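Local coordinates for baculoviral IAP repeat-containing protein 2 (PDB 3M1D), which belongs to the inhibitor of apoptosis family and, through this zinc-binding BIR1 domain, probably takes part in the recruitment of cIAP1 by TRAF2, at residues S20-G25 with D45-F50; Q67-L72 with C76-N81. All coordinates share one frame; numbering follows the deposited sequence.

Interaction 1: S20-G25 with D45-F50. With ZN (zinc ion), chain C.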
ATOM      1  N   SER A  20      12.495   1.869  -1.226  1.00 31.00           N
ATOM      2  CA  SER A  20      13.849   1.984  -1.774  1.00 32.88           C
ATOM      3  C   SER A  20      14.418   0.624  -2.213  1.00 36.37           C
ATOM      4  O   SER A  20      15.168   0.541  -3.191  1.00 34.16           O
ATOM      5  CB  SER A  20      14.789   2.687  -0.787  1.00 31.44           C
ATOM      6  OG  SER A  20      14.881   1.977   0.442  1.00 39.31           O
ATOM      7  N   THR A  21      14.033  -0.434  -1.505  1.00 29.23           N
ATOM      8  CA  THR A  21      14.484  -1.791  -1.811  1.00 31.65           C
ATOM      9  C   THR A  21      13.438  -2.634  -2.545  1.00 29.16           C
ATOM     10  O   THR A  21      13.654  -3.822  -2.771  1.00 29.57           O
ATOM     11  CB  THR A  21      14.869  -2.555  -0.523  1.00 34.87           C
ATOM     12  OG1 THR A  21      13.827  -2.402   0.451  1.00 39.35           O
ATOM     13  CG2 THR A  21      16.193  -2.033   0.064  1.00 33.87           C
ATOM     14  N   PHE A  22      12.302  -2.035  -2.898  1.00 30.49           N
ATOM     15  CA  PHE A  22      11.239  -2.764  -3.599  1.00 28.53           C
ATOM     16  C   PHE A  22      11.827  -3.412  -4.859  1.00 30.46           C
ATOM     17  O   PHE A  22      12.618  -2.785  -5.560  1.00 35.87           O
ATOM     18  CB  PHE A  22      10.093  -1.809  -3.957  1.00 26.15           C
ATOM     19  CG  PHE A  22       8.748  -2.488  -4.143  1.00 29.75           C
ATOM     20  CD1 PHE A  22       8.183  -3.249  -3.124  1.00 25.94           C
ATOM     21  CD2 PHE A  22       8.035  -2.336  -5.327  1.00 31.04           C
ATOM     22  CE1 PHE A  22       6.938  -3.855  -3.288  1.00 23.06           C
ATOM     23  CE2 PHE A  22       6.792  -2.945  -5.496  1.00 26.65           C
ATOM     24  CZ  PHE A  22       6.244  -3.700  -4.475  1.00 26.00           C
ATOM     25  N   PRO A  23      11.462  -4.674  -5.144  1.00 32.06           N
ATOM     26  CA  PRO A  23      12.030  -5.348  -6.326  1.00 35.90           C
ATOM     27  C   PRO A  23      11.623  -4.681  -7.636  1.00 33.60           C
ATOM     28  O   PRO A  23      10.508  -4.183  -7.774  1.00 32.19           O
ATOM     29  CB  PRO A  23      11.444  -6.757  -6.251  1.00 35.25           C
ATOM     30  CG  PRO A  23      10.991  -6.920  -4.837  1.00 35.86           C
ATOM     31  CD  PRO A  23      10.569  -5.562  -4.383  1.00 30.37           C
ATOM     32  N   ALA A  24      12.534  -4.710  -8.600  1.00 42.92           N
ATOM     33  CA  ALA A  24      12.390  -3.999  -9.874  1.00 36.82           C
ATOM     34  C   ALA A  24      11.175  -4.353 -10.729  1.00 40.01           C
ATOM     35  O   ALA A  24      10.561  -3.473 -11.337  1.00 43.74           O
ATOM     36  CB  ALA A  24      13.647  -4.182 -10.693  1.00 38.69           C
ATOM     37  N   GLY A  25      10.837  -5.629 -10.810  1.00 35.91           N
ATOM     38  CA  GLY A  25       9.842  -6.045 -11.787  1.00 36.92           C
ATOM     39  C   GLY A  25       8.377  -6.014 -11.372  1.00 37.33           C
ATOM     40  O   GLY A  25       7.520  -6.488 -12.116  1.00 37.24           O
ATOM     41  N   ASP A  45       7.335  -8.877  -2.695  1.00 26.08           N
ATOM     42  CA  ASP A  45       6.607  -7.651  -3.031  1.00 25.44           C
ATOM     43  C   ASP A  45       5.468  -7.426  -2.034  1.00 22.48           C
ATOM     44  O   ASP A  45       4.457  -6.811  -2.355  1.00 23.87           O
ATOM     45  CB  ASP A  45       6.079  -7.693  -4.466  1.00 24.57           C
ATOM     46  CG  ASP A  45       5.030  -8.777  -4.684  1.00 25.00           C
ATOM     47  OD1 ASP A  45       4.932  -9.715  -3.864  1.00 26.80           O
ATOM     48  OD2 ASP A  45       4.305  -8.690  -5.692  1.00 28.25           O
ATOM     49  N   LYS A  46       5.663  -7.916  -0.818  1.00 23.27           N
ATOM     50  CA  LYS A  46       4.635  -7.874   0.215  1.00 23.52           C
ATOM     51  C   LYS A  46       4.614  -6.540   0.918  1.00 23.67           C
ATOM     52  O   LYS A  46       5.637  -6.055   1.391  1.00 26.36           O
ATOM     53  CB  LYS A  46       4.849  -8.990   1.243  1.00 25.45           C
ATOM     54  CG  LYS A  46       3.725  -9.085   2.268  1.00 28.76           C
ATOM     55  CD  LYS A  46       3.841 -10.333   3.122  1.00 33.98           C
ATOM     56  CE  LYS A  46       5.112 -10.307   3.955  1.00 36.10           C
ATOM     57  NZ  LYS A  46       5.184 -11.505   4.833  1.00 40.12           N
ATOM     58  N   VAL A  47       3.431  -5.954   0.991  1.00 22.06           N
ATOM     59  CA  VAL A  47       3.268  -4.649   1.585  1.00 19.34           C
ATOM     60  C   VAL A  47       2.207  -4.740   2.688  1.00 21.51           C
ATOM     61  O   VAL A  47       1.427  -5.684   2.731  1.00 21.74           O
ATOM     62  CB  VAL A  47       2.856  -3.618   0.510  1.00 22.99           C
ATOM     63  CG1 VAL A  47       3.916  -3.557  -0.585  1.00 21.02           C
ATOM     64  CG2 VAL A  47       1.513  -4.006  -0.092  1.00 19.72           C
ATOM     65  N   LYS A  48       2.176  -3.749   3.570  1.00 21.84           N
ATOM     66  CA  LYS A  48       1.328  -3.804   4.745  1.00 22.64           C
ATOM     67  C   LYS A  48       0.710  -2.425   4.972  1.00 21.19           C
ATOM     68  O   LYS A  48       1.383  -1.412   4.819  1.00 22.10           O
ATOM     69  CB  LYS A  48       2.189  -4.248   5.939  1.00 25.94           C
ATOM     70  CG  LYS A  48       1.456  -4.595   7.230  1.00 31.46           C
ATOM     71  CD  LYS A  48       2.436  -5.277   8.209  1.00 31.88           C
ATOM     72  CE  LYS A  48       1.891  -5.359   9.626  1.00 42.66           C
ATOM     73  NZ  LYS A  48       2.994  -5.535  10.631  1.00 49.21           N
ATOM     74  N   CYS A  49      -0.579  -2.375   5.308  1.00 19.84           N
ATOM     75  CA  CYS A  49      -1.207  -1.088   5.602  1.00 22.15           C
ATOM     76  C   CYS A  49      -0.738  -0.563   6.948  1.00 24.00           C
ATOM     77  O   CYS A  49      -0.740  -1.292   7.945  1.00 24.62           O
ATOM     78  CB  CYS A  49      -2.731  -1.186   5.601  1.00 22.23           C
ATOM     79  SG  CYS A  49      -3.525   0.392   6.013  1.00 22.76           S
ATOM     80  N   PHE A  50      -0.319   0.696   6.967  1.00 22.69           N
ATOM     81  CA  PHE A  50       0.142   1.334   8.190  1.00 24.90           C
ATOM     82  C   PHE A  50      -0.994   1.477   9.203  1.00 23.32           C
ATOM     83  O   PHE A  50      -0.750   1.593  10.403  1.00 23.93           O
ATOM     84  CB  PHE A  50       0.772   2.706   7.888  1.00 18.85           C
ATOM     85  CG  PHE A  50      -0.233   3.814   7.661  1.00 19.02           C
ATOM     86  CD1 PHE A  50      -0.206   4.958   8.445  1.00 21.27           C
ATOM     87  CD2 PHE A  50      -1.177   3.724   6.650  1.00 20.77           C
ATOM     88  CE1 PHE A  50      -1.118   5.989   8.241  1.00 24.40           C
ATOM     89  CE2 PHE A  50      -2.082   4.750   6.427  1.00 21.88           C
ATOM     90  CZ  PHE A  50      -2.057   5.883   7.239  1.00 25.14           C
TER
HETATM   91 ZN    ZN C1000      -5.736  -0.401   6.092  1.00 23.90          ZN
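F22 reaches D45 and V47 with the CE1 and CZ atoms of its ring, and this small buried contact fastens the loop after helix 9-17 to the chain entering strand 47-49 of the BIR domain. The closest approach is to the main chain: F22 CE1 lies 3.8 Å from D45 CA. One atom further round the ring, F22 CZ meets D45 CB at 4.0 Å, so the aromatic group rests against the base of the aspartate and not against its charged end. F22 CE1 also makes the apolar contact with the strand, 4.1 Å from V47 CG1. The ring is carried to this place by a chi1 of -156°, which sets CG roughly trans to the backbone N and lets the side chain span the gap from the loop to D45 and V47.

No hydrogen bond joins the two segments; the polar grip lies behind D45. Its carboxylate leads away from F22 and accepts from two consecutive backbone amides, OD1 from N58 and OD2 from W59. With both oxygens so engaged, the group is fixed in rotation, its plane 23° from that of the phenylalanine ring, which probably limits movement of D45 against the ring. V47 is held in turn by backbone bonding to L56 in the next strand. Further along, C49 SG binds the zinc ion at 2.4 Å, so the strand that receives F22 near its start ends at the metal site.

Around F22, Y19 and Y40 make edge-to-face ring contacts, while E30 and L33 touch it from helix 30-35. Strand 47-49 is the middle one of the three-stranded antiparallel sheet, between 38-40 and 55-56, with V47 packing on F38 and W59.

Interaction 2: Q67-L72 with C76-N81. With ZN (zinc ion), chain C.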
ATOM      1  N   GLN A  67      -8.444  -0.414  -4.350  1.00 23.94           N
ATOM      2  CA  GLN A  67      -9.569  -1.343  -4.474  1.00 25.74           C
ATOM      3  C   GLN A  67      -9.361  -2.611  -3.674  1.00 27.13           C
ATOM      4  O   GLN A  67     -10.280  -3.087  -3.013  1.00 26.62           O
ATOM      5  CB  GLN A  67      -9.812  -1.750  -5.929  1.00 27.65           C
ATOM      6  CG  GLN A  67     -10.733  -0.836  -6.699  1.00 40.67           C
ATOM      7  CD  GLN A  67     -11.203  -1.463  -8.000  1.00 46.83           C
ATOM      8  OE1 GLN A  67     -11.010  -2.660  -8.236  1.00 49.42           O
ATOM      9  NE2 GLN A  67     -11.840  -0.660  -8.843  1.00 50.38           N
ATOM     10  N   LYS A  68      -8.173  -3.199  -3.778  1.00 21.19           N
ATOM     11  CA  LYS A  68      -7.911  -4.415  -3.016  1.00 25.35           C
ATOM     12  C   LYS A  68      -8.109  -4.113  -1.536  1.00 24.05           C
ATOM     13  O   LYS A  68      -8.712  -4.891  -0.808  1.00 26.40           O
ATOM     14  CB  LYS A  68      -6.490  -4.943  -3.260  1.00 28.47           C
ATOM     15  CG  LYS A  68      -6.355  -5.783  -4.525  1.00 30.39           C
ATOM     16  CD  LYS A  68      -5.096  -6.645  -4.478  1.00 37.26           C
ATOM     17  CE  LYS A  68      -5.000  -7.592  -5.670  1.00 37.37           C
ATOM     18  NZ  LYS A  68      -3.761  -8.448  -5.589  1.00 35.55           N
ATOM     19  N   HIS A  69      -7.607  -2.960  -1.121  1.00 22.42           N
ATOM     20  CA  HIS A  69      -7.664  -2.526   0.269  1.00 26.49           C
ATOM     21  C   HIS A  69      -9.113  -2.382   0.757  1.00 28.37           C
ATOM     22  O   HIS A  69      -9.478  -2.923   1.802  1.00 30.09           O
ATOM     23  CB  HIS A  69      -6.938  -1.190   0.387  1.00 24.48           C
ATOM     24  CG  HIS A  69      -6.508  -0.848   1.775  1.00 25.62           C
ATOM     25  ND1 HIS A  69      -5.529   0.086   2.037  1.00 26.49           N
ATOM     26  CD2 HIS A  69      -6.913  -1.318   2.978  1.00 26.71           C
ATOM     27  CE1 HIS A  69      -5.350   0.179   3.341  1.00 21.01           C
ATOM     28  NE2 HIS A  69      -6.174  -0.665   3.934  1.00 18.61           N
ATOM     29  N   LYS A  70      -9.917  -1.633   0.005  1.00 26.33           N
ATOM     30  CA  LYS A  70     -11.337  -1.421   0.305  1.00 30.62           C
ATOM     31  C   LYS A  70     -12.109  -2.726   0.386  1.00 30.17           C
ATOM     32  O   LYS A  70     -12.979  -2.880   1.237  1.00 28.21           O
ATOM     33  CB  LYS A  70     -12.006  -0.563  -0.782  1.00 31.77           C
ATOM     34  CG  LYS A  70     -11.906   0.929  -0.585  1.00 39.08           C
ATOM     35  CD  LYS A  70     -12.095   1.674  -1.912  1.00 41.54           C
ATOM     36  CE  LYS A  70     -13.395   1.294  -2.621  1.00 52.16           C
ATOM     37  NZ  LYS A  70     -13.753   2.252  -3.730  1.00 48.95           N
ATOM     38  N   GLN A  71     -11.808  -3.639  -0.539  1.00 27.45           N
ATOM     39  CA  GLN A  71     -12.513  -4.909  -0.677  1.00 31.75           C
ATOM     40  C   GLN A  71     -12.186  -5.885   0.437  1.00 30.51           C
ATOM     41  O   GLN A  71     -13.063  -6.598   0.928  1.00 28.99           O
ATOM     42  CB  GLN A  71     -12.153  -5.584  -2.010  1.00 32.58           C
ATOM     43  CG  GLN A  71     -12.990  -5.135  -3.195  1.00 36.55           C
ATOM     44  CD  GLN A  71     -12.371  -5.485  -4.542  1.00 44.46           C
ATOM     45  OE1 GLN A  71     -12.794  -4.958  -5.572  1.00 52.16           O
ATOM     46  NE2 GLN A  71     -11.367  -6.371  -4.546  1.00 40.36           N
ATOM     47  N   LEU A  72     -10.917  -5.939   0.815  1.00 27.11           N
ATOM     48  CA  LEU A  72     -10.476  -6.962   1.750  1.00 30.25           C
ATOM     49  C   LEU A  72     -10.678  -6.544   3.186  1.00 27.42           C
ATOM     50  O   LEU A  72     -11.093  -7.361   4.015  1.00 26.74           O
ATOM     51  CB  LEU A  72      -9.013  -7.332   1.507  1.00 24.86           C
ATOM     52  CG  LEU A  72      -8.768  -7.995   0.154  1.00 27.31           C
ATOM     53  CD1 LEU A  72      -7.300  -7.848  -0.246  1.00 28.72           C
ATOM     54  CD2 LEU A  72      -9.169  -9.454   0.205  1.00 31.19           C
ATOM     55  N   CYS A  76     -10.852  -0.489   7.884  1.00 30.24           N
ATOM     56  CA  CYS A  76      -9.691   0.388   8.025  1.00 29.40           C
ATOM     57  C   CYS A  76     -10.105   1.849   7.937  1.00 28.90           C
ATOM     58  O   CYS A  76     -10.615   2.286   6.904  1.00 26.83           O
ATOM     59  CB  CYS A  76      -8.666   0.084   6.927  1.00 21.94           C
ATOM     60  SG  CYS A  76      -7.242   1.196   6.914  1.00 22.38           S
ATOM     61  N   SER A  77      -9.878   2.605   9.011  1.00 27.51           N
ATOM     62  CA  SER A  77     -10.232   4.024   9.034  1.00 29.83           C
ATOM     63  C   SER A  77      -9.520   4.797   7.933  1.00 30.42           C
ATOM     64  O   SER A  77     -10.086   5.718   7.347  1.00 29.47           O
ATOM     65  CB  SER A  77      -9.887   4.663  10.385  1.00 30.45           C
ATOM     66  OG  SER A  77     -10.611   4.060  11.431  1.00 35.87           O
ATOM     67  N   PHE A  78      -8.265   4.455   7.665  1.00 24.59           N
ATOM     68  CA  PHE A  78      -7.546   5.174   6.629  1.00 23.96           C
ATOM     69  C   PHE A  78      -8.225   4.986   5.268  1.00 27.40           C
ATOM     70  O   PHE A  78      -8.586   5.960   4.609  1.00 26.13           O
ATOM     71  CB  PHE A  78      -6.079   4.751   6.545  1.00 25.95           C
ATOM     72  CG  PHE A  78      -5.369   5.315   5.349  1.00 26.13           C
ATOM     73  CD1 PHE A  78      -4.873   6.610   5.368  1.00 25.30           C
ATOM     74  CD2 PHE A  78      -5.230   4.567   4.191  1.00 26.87           C
ATOM     75  CE1 PHE A  78      -4.226   7.147   4.259  1.00 25.36           C
ATOM     76  CE2 PHE A  78      -4.586   5.097   3.078  1.00 25.13           C
ATOM     77  CZ  PHE A  78      -4.088   6.390   3.114  1.00 26.54           C
ATOM     78  N   ILE A  79      -8.396   3.737   4.844  1.00 25.80           N
ATOM     79  CA  ILE A  79      -8.996   3.485   3.538  1.00 23.55           C
ATOM     80  C   ILE A  79     -10.404   4.097   3.431  1.00 33.49           C
ATOM     81  O   ILE A  79     -10.797   4.537   2.355  1.00 30.63           O
ATOM     82  CB  ILE A  79      -8.999   1.979   3.138  1.00 25.56           C
ATOM     83  CG1 ILE A  79      -8.971   1.835   1.609  1.00 24.31           C
ATOM     84  CG2 ILE A  79     -10.204   1.250   3.710  1.00 26.18           C
ATOM     85  CD1 ILE A  79      -7.745   2.477   0.942  1.00 25.11           C
ATOM     86  N   GLN A  80     -11.142   4.156   4.544  1.00 30.03           N
ATOM     87  CA  GLN A  80     -12.475   4.767   4.544  1.00 29.65           C
ATOM     88  C   GLN A  80     -12.391   6.272   4.308  1.00 36.79           C
ATOM     89  O   GLN A  80     -13.191   6.845   3.568  1.00 34.69           O
ATOM     90  CB  GLN A  80     -13.200   4.513   5.866  1.00 31.70           C
ATOM     91  CG  GLN A  80     -13.762   3.120   6.054  1.00 32.00           C
ATOM     92  CD  GLN A  80     -14.306   2.918   7.470  1.00 42.55           C
ATOM     93  OE1 GLN A  80     -14.840   1.854   7.810  1.00 46.21           O
ATOM     94  NE2 GLN A  80     -14.174   3.945   8.297  1.00 38.02           N
ATOM     95  N   ASN A  81     -11.421   6.913   4.948  1.00 35.14           N
ATOM     96  CA  ASN A  81     -11.280   8.356   4.837  1.00 39.13           C
ATOM     97  C   ASN A  81     -10.640   8.774   3.521  1.00 39.02           C
ATOM     98  O   ASN A  81     -10.899   9.859   3.001  1.00 40.92           O
ATOM     99  CB  ASN A  81     -10.486   8.903   6.022  1.00 33.60           C
ATOM    100  CG  ASN A  81     -11.261   8.811   7.327  1.00 51.44           C
ATOM    101  OD1 ASN A  81     -12.493   8.765   7.326  1.00 52.84           O
ATOM    102  ND2 ASN A  81     -10.541   8.781   8.448  1.00 53.88           N
TER
HETATM  103 ZN    ZN C1000      -5.736  -0.401   6.092  1.00 23.90          ZN
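C76 SG is held from two sources, binding the zinc ion at 2.3 Å and accepting from I79 N at 3.5 Å along a nearly straight bond; beside it H69 NE2 shares the metal, at 2.2 Å. C49 and C52 complete this zinc site of the BIR fold, made of three cysteines and one histidine; helix 65-72 supplies H69, and C76 comes from the N-cap just before helix 77-83. The capping N-H probably eases the negative charge on the thiolate. On the imidazole, the nitrogen not bound to metal is engaged as well, ND1 being hydrogen-bonded to A36 O, so both ring nitrogens are used and the rotation of the ring is fixed.

I79 lies over one face of this ring. Its CB sits 3.8 Å from the H69 ring centroid, only 6° off the ring normal, a CH-pi contact nearly centred on the imidazole. With CG1 roughly anti to the backbone N (chi1 -152°) and chi2 then placing the terminal methyl, the side chain runs on over the ring and I79 CD1 comes to 3.4 Å from H69 ND1. H69 CE1 lies at the edge of the F78 ring, near its plane, in a looser contact.

The short helical segments run at 119° to each other, their axes 9.9 Å apart. At the exposed margin the K70 chain passes I79 at about a right angle, K70 CG lying 3.8 Å from I79 CG1.

From the N terminus, the chain leaves helix 9-17, enters segment 20-25, forms helix 30-35 and strand 38-40, and returns at 45-50 to close the long loop of interaction 1. Only afterwards, beyond strand 55-56, does interaction 2 open; it closes a short turn, with three residues separating segments 67-72 and 76-81. The two therefore follow in series, neither nesting nor crossing, with centres about 18 Å apart on opposite sides of the chain's centre. They meet where strand 47-49 ends: C49 shares the zinc ion with H69 and C76, and F50 packs edge-to-face with F78, joining the sheet to the C-terminal helices.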